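Local coordinates for protein prephenate dehydrogenase (Corynebacterium glutamicum ATCC 13032, PDB 3KTD) that probably catalyses the NAD(P)+-dependent oxidative decarboxylation of prephenate to 4-hydroxyphenylpyruvate, a step in tyrosine biosynthesis, at residues S8-I13 and A66-L71; L23-H28 and S135-G140; F35-S40 and A56-T61; Q117-G122 and N161-S166; T150-F155 and S185-H190. One frame throughout, in Å; residues are numbered along the deposited sequence.

Contact 1: residues S8-I13 and A66-L71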
# COMPACT_ATOMS: atom_id res chain seq x y z
N SER A 8 -4.70 -37.38 -11.06
CA SER A 8 -5.35 -38.62 -11.52
C SER A 8 -6.61 -38.40 -12.36
O SER A 8 -7.15 -39.36 -12.91
CB SER A 8 -5.72 -39.48 -10.32
OG SER A 8 -6.91 -39.02 -9.72
N ARG A 9 -7.11 -37.17 -12.43
CA ARG A 9 -8.31 -36.85 -13.20
C ARG A 9 -8.03 -35.72 -14.18
O ARG A 9 -7.17 -34.88 -13.92
CB ARG A 9 -9.42 -36.37 -12.28
CG ARG A 9 -9.95 -37.37 -11.29
CD ARG A 9 -10.90 -36.68 -10.32
NE ARG A 9 -11.67 -37.61 -9.50
CZ ARG A 9 -11.22 -38.21 -8.39
NH1 ARG A 9 -9.99 -38.00 -7.94
NH2 ARG A 9 -12.02 -39.04 -7.73
N PRO A 10 -8.75 -35.69 -15.31
CA PRO A 10 -8.67 -34.51 -16.17
C PRO A 10 -9.38 -33.35 -15.45
O PRO A 10 -10.40 -33.57 -14.79
CB PRO A 10 -9.43 -34.93 -17.42
CG PRO A 10 -10.39 -35.99 -16.95
CD PRO A 10 -9.66 -36.71 -15.86
N VAL A 11 -8.82 -32.14 -15.55
CA VAL A 11 -9.40 -30.96 -14.88
C VAL A 11 -10.41 -30.28 -15.81
O VAL A 11 -10.13 -30.10 -16.99
CB VAL A 11 -8.32 -29.95 -14.45
CG1 VAL A 11 -8.95 -28.70 -13.88
CG2 VAL A 11 -7.39 -30.56 -13.42
N CYS A 12 -11.57 -29.92 -15.26
CA CYS A 12 -12.64 -29.24 -16.01
C CYS A 12 -12.95 -27.86 -15.40
O CYS A 12 -13.63 -27.77 -14.37
CB CYS A 12 -13.89 -30.13 -16.02
SG CYS A 12 -15.33 -29.43 -16.86
N ILE A 13 -12.48 -26.79 -16.05
CA ILE A 13 -12.62 -25.42 -15.50
C ILE A 13 -13.88 -24.70 -15.98
O ILE A 13 -14.07 -24.48 -17.18
CB ILE A 13 -11.39 -24.55 -15.86
CG1 ILE A 13 -10.09 -25.22 -15.40
CG2 ILE A 13 -11.50 -23.19 -15.19
CD1 ILE A 13 -8.85 -24.59 -15.95
N ALA A 66 -18.80 -35.38 -16.35
CA ALA A 66 -19.36 -36.53 -15.65
C ALA A 66 -18.87 -37.83 -16.29
O ALA A 66 -18.56 -38.78 -15.58
CB ALA A 66 -20.88 -36.49 -15.65
N ALA A 67 -18.79 -37.85 -17.61
CA ALA A 67 -18.31 -39.05 -18.32
C ALA A 67 -16.86 -39.40 -18.00
O ALA A 67 -16.52 -40.58 -17.95
CB ALA A 67 -18.48 -38.87 -19.82
N GLU A 68 -16.02 -38.39 -17.76
CA GLU A 68 -14.58 -38.59 -17.51
C GLU A 68 -14.16 -38.49 -16.03
O GLU A 68 -12.97 -38.53 -15.72
CB GLU A 68 -13.76 -37.57 -18.32
CG GLU A 68 -14.00 -37.60 -19.84
CD GLU A 68 -13.19 -36.55 -20.61
OE1 GLU A 68 -12.40 -35.79 -19.99
OE2 GLU A 68 -13.34 -36.48 -21.84
N ASP A 69 -15.13 -38.38 -15.12
CA ASP A 69 -14.87 -38.15 -13.69
C ASP A 69 -13.86 -37.00 -13.48
O ASP A 69 -12.91 -37.12 -12.71
CB ASP A 69 -14.39 -39.42 -12.98
CG ASP A 69 -14.33 -39.25 -11.44
OD1 ASP A 69 -15.30 -38.70 -10.85
OD2 ASP A 69 -13.32 -39.67 -10.83
N ALA A 70 -14.08 -35.88 -14.17
CA ALA A 70 -13.15 -34.76 -14.09
C ALA A 70 -13.28 -34.01 -12.79
O ALA A 70 -14.37 -33.95 -12.19
CB ALA A 70 -13.39 -33.79 -15.25
N LEU A 71 -12.17 -33.44 -12.34
CA LEU A 71 -12.20 -32.54 -11.20
C LEU A 71 -12.73 -31.23 -11.77
O LEU A 71 -12.16 -30.70 -12.72
CB LEU A 71 -10.80 -32.36 -10.63
CG LEU A 71 -10.66 -31.32 -9.52
CD1 LEU A 71 -11.47 -31.68 -8.30
CD2 LEU A 71 -9.19 -31.16 -9.18
O HOH W 1 -14.86 -39.38 -8.19
O HOH W 2 -14.56 -36.19 -10.12
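Strands 11-14 and 71-74 are neighbouring parallel strands inside the sheet of the Rossmann-type domain, and this is where they come into register, just after the chain leaves helix 58-67. Two backbone bonds start the pairing. P10 O accepts the amide of L71 at 3.0 Å (N to O), with the donor in the carbonyl plane. L71 O then takes the amide of C12 in a straighter bond, 2.7 Å from C12 N and 169° at the hydrogen. Between these two bonds sits V11, whose own backbone bonds run to S33 and F35; toward L71 O it offers its CA in a C-H...O contact of 3.5 Å.

Ahead of the strand, R9 stretches its extended side chain across the backbone carbonyl of D69. Its NE forms a salt bridge to D69 OD2 at 3.0 Å, bent to 127° at the hydrogen and so weak as a hydrogen bond; guanidinium and carboxylate planes stand 62° apart. The other nitrogens are better served: NH1 makes a salt bridge to D170 and a hydrogen bond to S166 of helix 162-177, while NH2 meets a water lying in its plane, and that water donates to D69 OD1. A second water stands 2.7 Å from D69 OD1, and A70 O, close to that water too, accepts from N95. Beside the paired backbones, A70 CB rests on C12 CB at 3.8 Å.

Contact 2: residues L23-H28 and S135-G140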
# COMPACT_ATOMS: atom_id res chain seq x y z
N LEU A 23 -5.40 -20.74 -15.16
CA LEU A 23 -5.27 -22.12 -14.72
C LEU A 23 -5.25 -23.03 -15.94
O LEU A 23 -4.43 -23.93 -16.02
CB LEU A 23 -6.42 -22.48 -13.77
CG LEU A 23 -6.44 -23.89 -13.19
CD1 LEU A 23 -5.28 -24.10 -12.22
CD2 LEU A 23 -7.77 -24.15 -12.50
N LEU A 24 -6.14 -22.79 -16.90
CA LEU A 24 -6.21 -23.59 -18.11
C LEU A 24 -4.89 -23.51 -18.85
O LEU A 24 -4.36 -24.53 -19.31
CB LEU A 24 -7.34 -23.11 -19.03
CG LEU A 24 -7.49 -23.79 -20.40
CD1 LEU A 24 -8.13 -25.14 -20.28
CD2 LEU A 24 -8.32 -22.92 -21.33
N ARG A 25 -4.36 -22.30 -18.96
CA ARG A 25 -3.11 -22.07 -19.68
C ARG A 25 -1.93 -22.77 -19.01
O ARG A 25 -1.13 -23.42 -19.70
CB ARG A 25 -2.80 -20.58 -19.81
CG ARG A 25 -3.67 -19.80 -20.79
CD ARG A 25 -3.26 -18.32 -20.75
NE ARG A 25 -3.95 -17.47 -21.72
CZ ARG A 25 -3.68 -17.41 -23.02
NH1 ARG A 25 -2.73 -18.18 -23.55
NH2 ARG A 25 -4.37 -16.59 -23.80
N ASP A 26 -1.82 -22.64 -17.68
CA ASP A 26 -0.70 -23.25 -16.95
C ASP A 26 -0.78 -24.79 -16.97
O ASP A 26 0.24 -25.46 -17.07
CB ASP A 26 -0.62 -22.74 -15.51
CG ASP A 26 -0.01 -21.34 -15.40
OD1 ASP A 26 0.72 -20.91 -16.34
OD2 ASP A 26 -0.24 -20.67 -14.36
N LEU A 27 -1.99 -25.33 -16.87
CA LEU A 27 -2.20 -26.77 -16.90
C LEU A 27 -1.88 -27.32 -18.28
O LEU A 27 -1.39 -28.45 -18.40
CB LEU A 27 -3.63 -27.13 -16.53
CG LEU A 27 -4.00 -27.05 -15.05
CD1 LEU A 27 -5.47 -27.36 -14.85
CD2 LEU A 27 -3.14 -27.99 -14.20
N HIS A 28 -2.17 -26.53 -19.31
CA HIS A 28 -1.91 -26.92 -20.69
C HIS A 28 -0.42 -26.90 -20.94
O HIS A 28 0.13 -27.82 -21.56
CB HIS A 28 -2.63 -25.98 -21.65
CG HIS A 28 -2.59 -26.41 -23.08
ND1 HIS A 28 -3.39 -27.42 -23.58
CD2 HIS A 28 -1.89 -25.93 -24.14
CE1 HIS A 28 -3.16 -27.56 -24.87
NE2 HIS A 28 -2.25 -26.67 -25.23
N SER A 135 -9.43 -12.46 -21.83
CA SER A 135 -8.25 -11.68 -22.19
C SER A 135 -7.37 -11.38 -20.98
O SER A 135 -6.22 -11.01 -21.13
CB SER A 135 -8.65 -10.38 -22.90
OG SER A 135 -9.30 -9.47 -22.02
N ALA A 136 -7.93 -11.54 -19.79
CA ALA A 136 -7.20 -11.34 -18.53
C ALA A 136 -6.25 -12.49 -18.18
O ALA A 136 -5.39 -12.34 -17.31
CB ALA A 136 -8.18 -11.13 -17.39
N SER A 137 -6.40 -13.64 -18.85
CA SER A 137 -5.61 -14.82 -18.52
C SER A 137 -4.16 -14.70 -18.93
O SER A 137 -3.85 -14.20 -20.02
CB SER A 137 -6.22 -16.06 -19.18
OG SER A 137 -6.10 -16.01 -20.59
N MSE A 138 -3.26 -15.20 -18.08
CA MSE A 138 -1.82 -15.15 -18.35
C MSE A 138 -1.11 -16.44 -17.94
O MSE A 138 -1.74 -17.39 -17.46
CB MSE A 138 -1.22 -13.96 -17.60
CG MSE A 138 -1.49 -13.98 -16.12
SE MSE A 138 -1.05 -12.29 -15.29
CE MSE A 138 -1.70 -11.04 -16.67
N ASP A 139 0.20 -16.47 -18.17
CA ASP A 139 1.03 -17.62 -17.80
C ASP A 139 1.73 -17.38 -16.46
O ASP A 139 2.07 -16.25 -16.12
CB ASP A 139 2.07 -17.90 -18.88
CG ASP A 139 1.45 -18.42 -20.17
OD1 ASP A 139 2.06 -18.24 -21.24
OD2 ASP A 139 0.36 -19.00 -20.12
N GLY A 140 1.93 -18.45 -15.71
CA GLY A 140 2.66 -18.39 -14.44
C GLY A 140 2.11 -17.47 -13.38
O GLY A 140 2.87 -16.97 -12.56
O HOH W 3 -1.15 -18.30 -14.97
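Helix 18-29 is the first helix of the Rossmann beta-alpha-beta unit, joining strands 11-14 and 34-37, and the loop that follows strand 120-125 runs past it at R25 and D26. R25 reaches straight out, its chain extended from CG to NE with CG anti to the carbonyl carbon (chi1 -72°). That brings NE to S137 OG at 2.8 Å, an almost linear bond whose acceptor lies within the guanidinium plane. S137 OG is also hydrogen-bonded to W134 O, and NH1 of R25 makes a salt bridge to E50, so the guanidinium is held from more than one direction.

D139 crosses the R25 chain at about a right angle. Its OD2 end abuts the aliphatic part, 3.5 Å from R25 CB, and the charged ends stay apart, with R25 NH1 4.7 Å from D139 OD2. D26 meets the loop further along, at G140: OD1 uses its syn lone pair to take the amide, 171° at the hydrogen. D139 OD2 lies 4.3 Å from the like-charged D26 OD1, and that bond probably eases the repulsion by stabilising the D26 carboxylate. A water sits 2.6 Å from D26 OD2 and 2.7 Å from M138 O, a selenomethionine carbonyl.

Contact 3: residues F35-S40 and A56-T61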
# COMPACT_ATOMS: atom_id res chain seq x y z
N PHE A 35 -9.81 -29.07 -19.86
CA PHE A 35 -10.76 -28.43 -20.77
C PHE A 35 -11.68 -27.52 -19.95
O PHE A 35 -11.71 -27.61 -18.72
CB PHE A 35 -11.54 -29.49 -21.58
CG PHE A 35 -12.45 -30.37 -20.76
CD1 PHE A 35 -11.92 -31.35 -19.93
CD2 PHE A 35 -13.82 -30.25 -20.85
CE1 PHE A 35 -12.76 -32.17 -19.17
CE2 PHE A 35 -14.67 -31.06 -20.10
CZ PHE A 35 -14.13 -32.02 -19.26
N GLY A 36 -12.42 -26.63 -20.59
CA GLY A 36 -13.24 -25.69 -19.83
C GLY A 36 -14.38 -25.01 -20.57
O GLY A 36 -14.58 -25.22 -21.77
N TYR A 37 -15.11 -24.20 -19.82
CA TYR A 37 -16.29 -23.52 -20.33
C TYR A 37 -16.21 -22.02 -20.08
O TYR A 37 -15.86 -21.58 -18.98
CB TYR A 37 -17.54 -24.12 -19.67
CG TYR A 37 -18.75 -23.21 -19.60
CD1 TYR A 37 -19.51 -22.92 -20.73
CD2 TYR A 37 -19.14 -22.64 -18.40
CE1 TYR A 37 -20.62 -22.09 -20.67
CE2 TYR A 37 -20.24 -21.81 -18.32
CZ TYR A 37 -20.98 -21.53 -19.47
OH TYR A 37 -22.07 -20.69 -19.39
N ASN A 38 -16.52 -21.25 -21.12
CA ASN A 38 -16.66 -19.80 -21.06
C ASN A 38 -18.06 -19.52 -21.58
O ASN A 38 -18.45 -20.05 -22.61
CB ASN A 38 -15.62 -19.12 -21.94
CG ASN A 38 -15.57 -17.60 -21.75
OD1 ASN A 38 -16.47 -17.00 -21.16
ND2 ASN A 38 -14.51 -16.97 -22.25
N ARG A 39 -18.83 -18.70 -20.86
CA ARG A 39 -20.18 -18.35 -21.31
C ARG A 39 -20.12 -17.61 -22.65
O ARG A 39 -20.91 -17.88 -23.55
CB ARG A 39 -20.90 -17.47 -20.28
CG ARG A 39 -22.37 -17.20 -20.60
CD ARG A 39 -22.99 -16.25 -19.59
NE ARG A 39 -22.85 -16.75 -18.22
CZ ARG A 39 -23.72 -17.54 -17.59
NH1 ARG A 39 -24.84 -17.95 -18.20
NH2 ARG A 39 -23.48 -17.94 -16.35
N SER A 40 -19.17 -16.68 -22.74
CA SER A 40 -18.91 -15.91 -23.96
C SER A 40 -18.59 -16.80 -25.16
O SER A 40 -17.58 -17.50 -25.16
CB SER A 40 -17.73 -14.97 -23.70
OG SER A 40 -17.33 -14.29 -24.88
N ALA A 56 -18.70 -23.27 -25.05
CA ALA A 56 -19.62 -22.28 -24.49
C ALA A 56 -20.95 -22.96 -24.17
O ALA A 56 -21.95 -22.30 -23.91
CB ALA A 56 -19.80 -21.10 -25.45
N ASP A 57 -20.92 -24.29 -24.17
CA ASP A 57 -22.08 -25.13 -23.93
C ASP A 57 -21.92 -25.77 -22.54
O ASP A 57 -21.27 -26.81 -22.39
CB ASP A 57 -22.14 -26.19 -25.04
CG ASP A 57 -23.40 -27.03 -25.00
OD1 ASP A 57 -24.09 -27.02 -23.96
OD2 ASP A 57 -23.68 -27.72 -26.01
N LEU A 58 -22.52 -25.15 -21.53
CA LEU A 58 -22.40 -25.63 -20.15
C LEU A 58 -22.94 -27.04 -19.95
O LEU A 58 -22.32 -27.86 -19.26
CB LEU A 58 -23.08 -24.68 -19.17
CG LEU A 58 -22.96 -25.09 -17.70
CD1 LEU A 58 -21.51 -25.08 -17.22
CD2 LEU A 58 -23.80 -24.19 -16.87
N GLU A 59 -24.09 -27.34 -20.54
CA GLU A 59 -24.68 -28.67 -20.43
C GLU A 59 -23.74 -29.73 -21.02
O GLU A 59 -23.55 -30.80 -20.43
CB GLU A 59 -26.05 -28.75 -21.12
CG GLU A 59 -26.85 -30.00 -20.69
CD GLU A 59 -27.93 -30.42 -21.68
OE1 GLU A 59 -27.95 -29.90 -22.83
OE2 GLU A 59 -28.76 -31.29 -21.32
N ALA A 60 -23.16 -29.43 -22.18
CA ALA A 60 -22.28 -30.38 -22.86
C ALA A 60 -21.01 -30.62 -22.05
O ALA A 60 -20.55 -31.76 -21.93
CB ALA A 60 -21.93 -29.90 -24.25
N THR A 61 -20.45 -29.54 -21.49
CA THR A 61 -19.23 -29.63 -20.70
C THR A 61 -19.42 -30.52 -19.48
O THR A 61 -18.59 -31.39 -19.21
CB THR A 61 -18.73 -28.25 -20.24
OG1 THR A 61 -18.45 -27.43 -21.39
CG2 THR A 61 -17.47 -28.38 -19.41
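The Y37 ring, at the end of the second strand of the Rossmann-type fold, is sandwiched: L58 CD1 lies over one face in a CH-pi contact, 3.9 Å from the ring centroid, and the backbone N of R39 lies over the opposite face, toward the rim. At the edge, A56 O approaches CE1 of Y37 at 3.5 Å, with D57 N also near the ring plane. Y37 OH in turn stands over the centre of the R39 guanidinium. Here strand 34-37 ends and helix 58-67 begins; in such dehydrogenases the region beyond the second strand commonly lies near the adenosine end of the cofactor.

Further in, F35 CE2 touches T61 CG2 at 3.9 Å, the side chains sliding past in opposite directions. No hydrogen bond joins the segments, and each is fixed by its own side-chain bond: N38 OD1 accepts S40 N in an Asx turn, while D57 N-caps the helix through A60 N. A56 CA points its hydrogen at N38 O, 3.1 Å from carbon to oxygen.

Contact 4: residues Q117-G122 and N161-S166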
# COMPACT_ATOMS: atom_id res chain seq x y z
N GLN A 117 -21.14 -31.87 0.20
CA GLN A 117 -19.88 -31.88 0.96
C GLN A 117 -19.02 -33.14 0.77
O GLN A 117 -17.82 -33.09 0.97
CB GLN A 117 -20.08 -31.57 2.45
CG GLN A 117 -21.00 -32.50 3.22
CD GLN A 117 -22.44 -32.06 3.16
OE1 GLN A 117 -22.89 -31.52 2.16
NE2 GLN A 117 -23.18 -32.30 4.24
N HIS A 118 -19.62 -34.25 0.37
CA HIS A 118 -18.85 -35.47 0.12
C HIS A 118 -18.04 -35.40 -1.18
O HIS A 118 -17.22 -36.27 -1.44
CB HIS A 118 -19.76 -36.71 0.16
CG HIS A 118 -20.29 -37.03 1.54
ND1 HIS A 118 -21.53 -36.61 1.97
CD2 HIS A 118 -19.73 -37.70 2.58
CE1 HIS A 118 -21.72 -37.02 3.21
NE2 HIS A 118 -20.65 -37.68 3.61
N ARG A 119 -18.24 -34.37 -2.00
CA ARG A 119 -17.51 -34.22 -3.27
C ARG A 119 -16.75 -32.89 -3.44
O ARG A 119 -16.20 -32.63 -4.51
CB ARG A 119 -18.49 -34.37 -4.43
CG ARG A 119 -19.12 -35.74 -4.55
CD ARG A 119 -18.12 -36.76 -5.08
NE ARG A 119 -18.65 -38.12 -5.04
CZ ARG A 119 -18.44 -39.00 -4.05
NH1 ARG A 119 -17.68 -38.70 -3.00
NH2 ARG A 119 -18.99 -40.20 -4.13
N TYR A 120 -16.68 -32.09 -2.39
CA TYR A 120 -16.15 -30.73 -2.46
C TYR A 120 -14.84 -30.52 -1.72
O TYR A 120 -14.66 -31.00 -0.60
CB TYR A 120 -17.18 -29.77 -1.86
CG TYR A 120 -16.72 -28.33 -1.65
CD1 TYR A 120 -16.37 -27.53 -2.74
CD2 TYR A 120 -16.68 -27.77 -0.39
CE1 TYR A 120 -15.97 -26.21 -2.55
CE2 TYR A 120 -16.29 -26.46 -0.19
CZ TYR A 120 -15.94 -25.69 -1.27
OH TYR A 120 -15.54 -24.40 -1.07
N VAL A 121 -13.92 -29.80 -2.35
CA VAL A 121 -12.73 -29.34 -1.67
C VAL A 121 -12.56 -27.85 -1.94
O VAL A 121 -12.29 -27.43 -3.06
CB VAL A 121 -11.48 -30.10 -2.09
CG1 VAL A 121 -10.28 -29.59 -1.28
CG2 VAL A 121 -11.70 -31.61 -1.91
N GLY A 122 -12.73 -27.04 -0.90
CA GLY A 122 -12.57 -25.61 -1.03
C GLY A 122 -11.14 -25.24 -1.41
O GLY A 122 -10.18 -25.89 -0.99
N ASN A 161 -15.29 -40.63 3.26
CA ASN A 161 -14.51 -41.85 3.03
C ASN A 161 -13.37 -41.58 2.03
O ASN A 161 -13.08 -40.42 1.71
CB ASN A 161 -15.43 -42.98 2.55
CG ASN A 161 -16.02 -42.73 1.18
OD1 ASN A 161 -15.74 -41.71 0.54
ND2 ASN A 161 -16.85 -43.66 0.72
N SER A 162 -12.73 -42.64 1.54
CA SER A 162 -11.54 -42.51 0.69
C SER A 162 -11.73 -41.72 -0.61
O SER A 162 -10.79 -41.08 -1.09
CB SER A 162 -10.97 -43.90 0.35
OG SER A 162 -11.75 -44.53 -0.65
N THR A 163 -12.93 -41.75 -1.19
CA THR A 163 -13.18 -41.03 -2.43
C THR A 163 -12.95 -39.52 -2.22
O THR A 163 -12.42 -38.85 -3.10
CB THR A 163 -14.60 -41.30 -2.98
OG1 THR A 163 -15.57 -40.90 -2.01
CG2 THR A 163 -14.78 -42.78 -3.31
N TRP A 164 -13.33 -39.00 -1.05
CA TRP A 164 -13.09 -37.59 -0.74
C TRP A 164 -11.60 -37.32 -0.62
O TRP A 164 -11.11 -36.31 -1.11
CB TRP A 164 -13.80 -37.12 0.53
CG TRP A 164 -13.65 -35.63 0.72
CD1 TRP A 164 -14.46 -34.66 0.21
CD2 TRP A 164 -12.59 -34.94 1.41
NE1 TRP A 164 -13.99 -33.41 0.56
CE2 TRP A 164 -12.84 -33.56 1.29
CE3 TRP A 164 -11.46 -35.36 2.11
CZ2 TRP A 164 -12.01 -32.59 1.85
CZ3 TRP A 164 -10.63 -34.40 2.67
CH2 TRP A 164 -10.90 -33.03 2.53
N ILE A 165 -10.87 -38.21 0.05
CA ILE A 165 -9.43 -38.06 0.17
C ILE A 165 -8.81 -37.98 -1.23
O ILE A 165 -7.89 -37.21 -1.47
CB ILE A 165 -8.79 -39.19 1.03
CG1 ILE A 165 -9.28 -39.11 2.48
CG2 ILE A 165 -7.26 -39.09 1.01
CD1 ILE A 165 -8.77 -40.21 3.41
N SER A 166 -9.35 -38.77 -2.16
CA SER A 166 -8.86 -38.80 -3.54
C SER A 166 -9.09 -37.48 -4.29
O SER A 166 -8.25 -37.07 -5.10
CB SER A 166 -9.53 -39.95 -4.29
OG SER A 166 -9.31 -39.86 -5.68
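W164 lays its indole edge along the backbone of H118 to Y120, with CG anti to the backbone N (chi1 -173°) so that the ring leaves the helix toward the strand. NE1 donates to Y120 O at 2.8 Å. The carbonyl oxygen lies close to the ring plane, but the N-H comes in well above the carbonyl's own plane, 40° out of it. H118 O lies at the same edge of the ring, 3.6 Å from W164 CD1. V121 adds the apolar part of the contact, its CG2 meeting W164 CZ2 obliquely at 3.9 Å. The W164 ring also meets that of W168 in its own helix, the two planes inclined.

At the start of the helix the link is polar. R119 heads away from the helix at its CB, then bends at chi2 (-73°), which swings the guanidinium round to T163. NH1 donates to H118 O at 2.9 Å and makes a weak bond to T163 OG1, while NH2 goes to N94. T163 OG1 itself donates to N161 OD1 at 2.7 Å, along a lone pair in the carbonyl plane, and N161 OD1 also accepts a weak capping bond from T163 N.

Strand 120-125 runs in the sheet between strands 97-99 and 146-149, with helix 105-113 packed on Y120, whose hydroxyl reaches D99, and helix 162-177, which carries W164, packed on V121 through I167, W168 and V171.

Contact 5: residues T150-F155 and S185-H190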
# COMPACT_ATOMS: atom_id res chain seq x y z
N THR A 150 -8.75 -26.38 1.43
CA THR A 150 -9.44 -26.71 2.67
C THR A 150 -9.48 -28.20 2.96
O THR A 150 -9.15 -29.03 2.12
CB THR A 150 -10.86 -26.16 2.67
OG1 THR A 150 -11.57 -26.74 1.56
CG2 THR A 150 -10.84 -24.64 2.55
N PHE A 151 -9.88 -28.52 4.19
CA PHE A 151 -9.97 -29.90 4.68
C PHE A 151 -10.94 -30.04 5.86
O PHE A 151 -10.73 -30.86 6.74
CB PHE A 151 -8.57 -30.40 5.08
CG PHE A 151 -7.92 -29.62 6.21
CD1 PHE A 151 -7.20 -28.47 5.96
CD2 PHE A 151 -8.03 -30.06 7.52
CE1 PHE A 151 -6.60 -27.76 7.00
CE2 PHE A 151 -7.44 -29.36 8.57
CZ PHE A 151 -6.73 -28.20 8.31
N ASP A 152 -12.02 -29.26 5.86
CA ASP A 152 -12.95 -29.28 7.00
C ASP A 152 -13.61 -30.65 7.20
O ASP A 152 -13.84 -31.06 8.34
CB ASP A 152 -14.05 -28.22 6.84
CG ASP A 152 -13.50 -26.82 6.69
OD1 ASP A 152 -13.00 -26.50 5.58
OD2 ASP A 152 -13.59 -26.04 7.66
N GLN A 153 -13.89 -31.34 6.10
CA GLN A 153 -14.56 -32.64 6.13
C GLN A 153 -13.85 -33.66 7.03
O GLN A 153 -14.49 -34.56 7.57
CB GLN A 153 -14.72 -33.23 4.73
CG GLN A 153 -15.80 -32.57 3.85
CD GLN A 153 -15.31 -31.36 3.08
OE1 GLN A 153 -14.43 -30.64 3.55
NE2 GLN A 153 -15.88 -31.13 1.90
N LEU A 154 -12.53 -33.52 7.19
CA LEU A 154 -11.77 -34.41 8.06
C LEU A 154 -11.97 -34.16 9.54
O LEU A 154 -11.70 -35.05 10.33
CB LEU A 154 -10.27 -34.31 7.75
CG LEU A 154 -9.84 -34.74 6.34
CD1 LEU A 154 -8.37 -34.48 6.16
CD2 LEU A 154 -10.19 -36.21 6.06
N PHE A 155 -12.42 -32.96 9.93
CA PHE A 155 -12.55 -32.60 11.37
C PHE A 155 -13.90 -32.09 11.85
O PHE A 155 -14.05 -31.79 13.03
CB PHE A 155 -11.48 -31.58 11.75
CG PHE A 155 -10.09 -32.12 11.69
CD1 PHE A 155 -9.54 -32.74 12.81
CD2 PHE A 155 -9.35 -32.06 10.52
CE1 PHE A 155 -8.26 -33.27 12.76
CE2 PHE A 155 -8.07 -32.58 10.46
CZ PHE A 155 -7.53 -33.19 11.59
N SER A 185 -6.06 -25.03 5.16
CA SER A 185 -6.79 -24.30 6.20
C SER A 185 -8.25 -24.69 6.25
O SER A 185 -8.85 -24.96 5.23
CB SER A 185 -6.67 -22.78 5.97
OG SER A 185 -7.48 -22.06 6.89
N ARG A 186 -8.84 -24.71 7.43
CA ARG A 186 -10.28 -24.88 7.54
C ARG A 186 -10.91 -23.52 7.22
O ARG A 186 -10.20 -22.50 7.12
CB ARG A 186 -10.69 -25.38 8.92
CG ARG A 186 -10.30 -26.82 9.14
CD ARG A 186 -10.32 -27.22 10.60
NE ARG A 186 -9.39 -26.42 11.41
CZ ARG A 186 -9.12 -26.65 12.69
NH1 ARG A 186 -9.68 -27.66 13.33
NH2 ARG A 186 -8.26 -25.87 13.32
N VAL A 187 -12.24 -23.51 7.08
CA VAL A 187 -12.94 -22.30 6.64
C VAL A 187 -12.90 -21.11 7.62
O VAL A 187 -12.83 -19.97 7.18
CB VAL A 187 -14.42 -22.59 6.28
CG1 VAL A 187 -14.48 -23.56 5.11
CG2 VAL A 187 -15.17 -23.11 7.49
N GLY A 188 -12.94 -21.38 8.92
CA GLY A 188 -12.96 -20.33 9.93
C GLY A 188 -11.64 -19.59 10.06
O GLY A 188 -11.60 -18.36 10.02
N PRO A 189 -10.54 -20.35 10.26
CA PRO A 189 -9.20 -19.78 10.31
C PRO A 189 -8.85 -19.00 9.05
O PRO A 189 -8.17 -17.97 9.13
CB PRO A 189 -8.32 -21.02 10.45
CG PRO A 189 -9.18 -21.98 11.18
CD PRO A 189 -10.53 -21.78 10.60
N HIS A 190 -9.30 -19.48 7.90
CA HIS A 190 -9.06 -18.80 6.63
C HIS A 190 -9.78 -17.46 6.51
O HIS A 190 -9.18 -16.45 6.15
CB HIS A 190 -9.50 -19.67 5.45
CG HIS A 190 -9.48 -18.96 4.14
ND1 HIS A 190 -10.53 -18.18 3.70
CD2 HIS A 190 -8.53 -18.90 3.17
CE1 HIS A 190 -10.23 -17.68 2.51
NE2 HIS A 190 -9.03 -18.10 2.17
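D152 has CG anti to the carbonyl carbon (chi1 -57°), and this turns its carboxylate to the start of helix 187-214. OD2 accepts the amide of V187 on its syn lone pair, 2.9 Å from N and nearly straight. A carboxylate at a helix N-terminus is likely to be favoured in its charged form. V187 straddles it, with CG1 3.3 Å from D152 OD1 and CG2 close to OD2.

F151 takes the crowded first torsion, CG between the backbone N and the carbonyl carbon (chi1 62°), so its ring turns a face to R186, whose guanidinium plane is 11° from the ring's. CG of R186 sits over that face, 4.1 Å from the F151 centroid, and S185 N meets the ring edge. Bent at chi3, R186 carries its guanidinium on to a salt bridge with E332. L218 of the second subunit packs on S185. Here the last strand of the Rossmann-type sheet passes into the first long helix of the dimerisation region, consistent with the two-domain layout of the prephenate dehydrogenase family.

Overall arrangement
Contact 5 is the most buried, contact 2 lies at the surface, and contacts 1, 3 and 4 are partly buried. Contacts 1 and 3 share helix 58-67 and neighbouring strands of one sheet: the former uses backbone pairing and ion pairs, the latter ring packing without a conventional hydrogen bond between its segments. Contact 2 backs onto the same strands through helix 18-29, with I13 packed against L23 and L24, but is itself polar. R9 reaches S166, tying contact 1 to contact 4, whose strand bonds to contact 5 from G122 O to T150 N. Contacts 2 and 5, about 27 Å apart between centres, lie on opposite sides of the chain's centre; contact 5 alone meets the second subunit.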